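Local structure of Thiol:disulfide interchange protein DsbA (4ZL7) at residues I27-L32 with M156-K161. The protein probably introduces disulfide bonds into other proteins of the periplasm by passing on its own redox-active disulfide. The protein carries 1 engineered substitution. Residues are numbered along the deposited sequence; the frame is centred on the assembly and turned at random.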
loop_
_atom_site.group_PDB
_atom_site.type_symbol
_atom_site.label_atom_id
_atom_site.label_comp_id
_atom_site.label_asym_id
_atom_site.label_seq_id
_atom_site.Cartn_x
_atom_site.Cartn_y
_atom_site.Cartn_z
ATOM N N ILE A 27 14.549 6.006 -4.915
ATOM C CA ILE A 27 13.733 6.812 -4.014
ATOM C C ILE A 27 12.456 6.034 -3.825
ATOM O O ILE A 27 11.742 5.766 -4.784
ATOM C CB ILE A 27 13.449 8.212 -4.586
ATOM C CG1 ILE A 27 14.756 8.954 -4.944
ATOM C CG2 ILE A 27 12.661 9.028 -3.621
ATOM C CD1 ILE A 27 15.475 9.494 -3.774
ATOM N N GLU A 28 12.158 5.665 -2.587
ATOM C CA GLU A 28 10.961 4.879 -2.326
ATOM C C GLU A 28 9.722 5.776 -2.218
ATOM O O GLU A 28 9.784 6.844 -1.644
ATOM C CB GLU A 28 11.120 4.102 -1.004
ATOM C CG GLU A 28 10.019 3.067 -0.724
ATOM C CD GLU A 28 10.206 2.392 0.632
ATOM O OE1 GLU A 28 10.125 3.100 1.669
ATOM O OE2 GLU A 28 10.485 1.171 0.633
ATOM N N VAL A 29 8.599 5.279 -2.725
ATOM C CA VAL A 29 7.296 5.878 -2.500
ATOM C C VAL A 29 6.382 4.761 -2.017
ATOM O O VAL A 29 6.100 3.811 -2.758
ATOM C CB VAL A 29 6.705 6.446 -3.775
ATOM C CG1 VAL A 29 5.283 6.904 -3.531
ATOM C CG2 VAL A 29 7.550 7.563 -4.263
ATOM N N VAL A 30 5.957 4.850 -0.765
ATOM C CA VAL A 30 5.015 3.884 -0.195
ATOM C C VAL A 30 3.596 4.462 -0.104
ATOM O O VAL A 30 3.404 5.576 0.397
ATOM C CB VAL A 30 5.450 3.455 1.212
ATOM C CG1 VAL A 30 4.395 2.517 1.824
ATOM C CG2 VAL A 30 6.855 2.831 1.179
ATOM N N GLU A 31 2.609 3.718 -0.617
ATOM C CA GLU A 31 1.214 3.999 -0.283
ATOM C C GLU A 31 0.735 2.961 0.732
ATOM O O GLU A 31 0.690 1.765 0.424
ATOM C CB GLU A 31 0.273 3.907 -1.472
ATOM C CG GLU A 31 -1.169 4.282 -1.059
ATOM C CD GLU A 31 -2.241 3.789 -2.001
ATOM O OE1 GLU A 31 -1.941 3.009 -2.919
ATOM O OE2 GLU A 31 -3.402 4.196 -1.819
ATOM N N LEU A 32 0.401 3.416 1.927
ATOM C CA LEU A 32 -0.218 2.529 2.901
ATOM C C LEU A 32 -1.708 2.526 2.654
ATOM O O LEU A 32 -2.286 3.580 2.465
ATOM C CB LEU A 32 0.056 2.977 4.332
ATOM C CG LEU A 32 1.526 2.705 4.623
ATOM C CD1 LEU A 32 2.321 4.002 4.661
ATOM C CD2 LEU A 32 1.613 1.942 5.915
ATOM N N MET A 156 0.838 8.407 2.386
ATOM C CA MET A 156 2.065 8.227 1.630
ATOM C C MET A 156 3.290 8.441 2.497
ATOM O O MET A 156 3.302 9.353 3.355
ATOM C CB MET A 156 2.123 9.253 0.489
ATOM C CG MET A 156 0.886 9.367 -0.357
ATOM S SD MET A 156 0.531 7.896 -1.309
ATOM C CE MET A 156 1.992 7.733 -2.341
ATOM N N VAL A 157 4.313 7.623 2.254
ATOM C CA VAL A 157 5.657 7.867 2.758
ATOM C C VAL A 157 6.682 7.886 1.623
ATOM O O VAL A 157 6.794 6.913 0.855
ATOM C CB VAL A 157 6.067 6.846 3.817
ATOM C CG1 VAL A 157 7.403 7.240 4.433
ATOM C CG2 VAL A 157 4.988 6.733 4.911
ATOM N N VAL A 158 7.440 8.986 1.525
ATOM C CA VAL A 158 8.513 9.095 0.548
ATOM C C VAL A 158 9.858 8.879 1.215
ATOM O O VAL A 158 10.187 9.511 2.215
ATOM C CB VAL A 158 8.469 10.455 -0.185
ATOM C CG1 VAL A 158 9.750 10.723 -0.940
ATOM C CG2 VAL A 158 7.263 10.507 -1.130
ATOM N N ASN A 159 10.616 7.958 0.642
ATOM C CA ASN A 159 11.981 7.645 1.035
ATOM C C ASN A 159 12.189 7.424 2.537
ATOM O O ASN A 159 13.246 7.735 3.053
ATOM C CB ASN A 159 12.990 8.690 0.506
ATOM C CG ASN A 159 14.211 8.031 -0.153
ATOM O OD1 ASN A 159 14.106 6.960 -0.700
ATOM N ND2 ASN A 159 15.359 8.667 -0.073
ATOM N N GLY A 160 11.186 6.850 3.202
ATOM C CA GLY A 160 11.298 6.505 4.612
ATOM C C GLY A 160 11.406 7.744 5.504
ATOM O O GLY A 160 11.733 7.652 6.695
ATOM N N LYS A 161 11.110 8.908 4.935
ATOM C CA LYS A 161 11.429 10.181 5.596
ATOM C C LYS A 161 10.260 11.155 5.782
ATOM O O LYS A 161 10.250 11.934 6.741
ATOM C CB LYS A 161 12.537 10.912 4.815
ATOM C CG LYS A 161 13.900 10.316 4.978
ATOM C CD LYS A 161 14.933 11.096 4.194
ATOM C CE LYS A 161 16.276 10.395 4.220
ATOM N NZ LYS A 161 17.095 10.792 3.058
HETATM O O HOH W 1 9.137 5.474 1.896
#
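The backbone carbonyl O of Val157 is gripped twice: Val30 N donates an almost straight hydrogen bond to it at 2.8 Å (N-H...O 177°), and a water adds a weak one. That water also donates to Glu28 OE1 and accepts from Gly160 N, 2.8 Å away, so it links the buried carboxylate to the turn that follows strand 155-158. The other carboxylate oxygen, Glu28 OE2, accepts a hydrogen bond from Ser22 N. With Val157 N returning a bond to Val30 O, the two residues form a hydrogen-bonded antiparallel pair, flanked by the non-hydrogen-bonded pairs Val29-Val158 and Glu31-Met156.

Beyond Val158 the strand gives way to a turn, yet the ladder runs on with a side chain standing in for backbone. Asn159 N reaches Glu28 O at 2.7 Å, while Asn159 OD1 takes the N-H of Glu28 at 3.0 Å, the donor tilted 29° from the amide's carbonyl plane. The side chains of Ile27 and Asn159 cross at about a right angle, with Ile27 CD1 3.8 Å from Asn159 ND2, which is itself hydrogen-bonded to Glu186.

Met156 curls back over its partner strand, bent at chi2 and chi3, which sets CE 3.6 Å from Val29 CG1 and SD against CB and CG of Glu31. On the other face, Leu32 CD1 meets Val157 CG2 at 3.8 Å.

The pairing joins central strands of the thioredoxin-fold sheet. Strand 58-64 runs parallel to 27-33 on its other edge; helices 172-187 and 38-52, the latter containing Cys40 of the predicted redox-active pair, cover the face bearing Val29 and Met156.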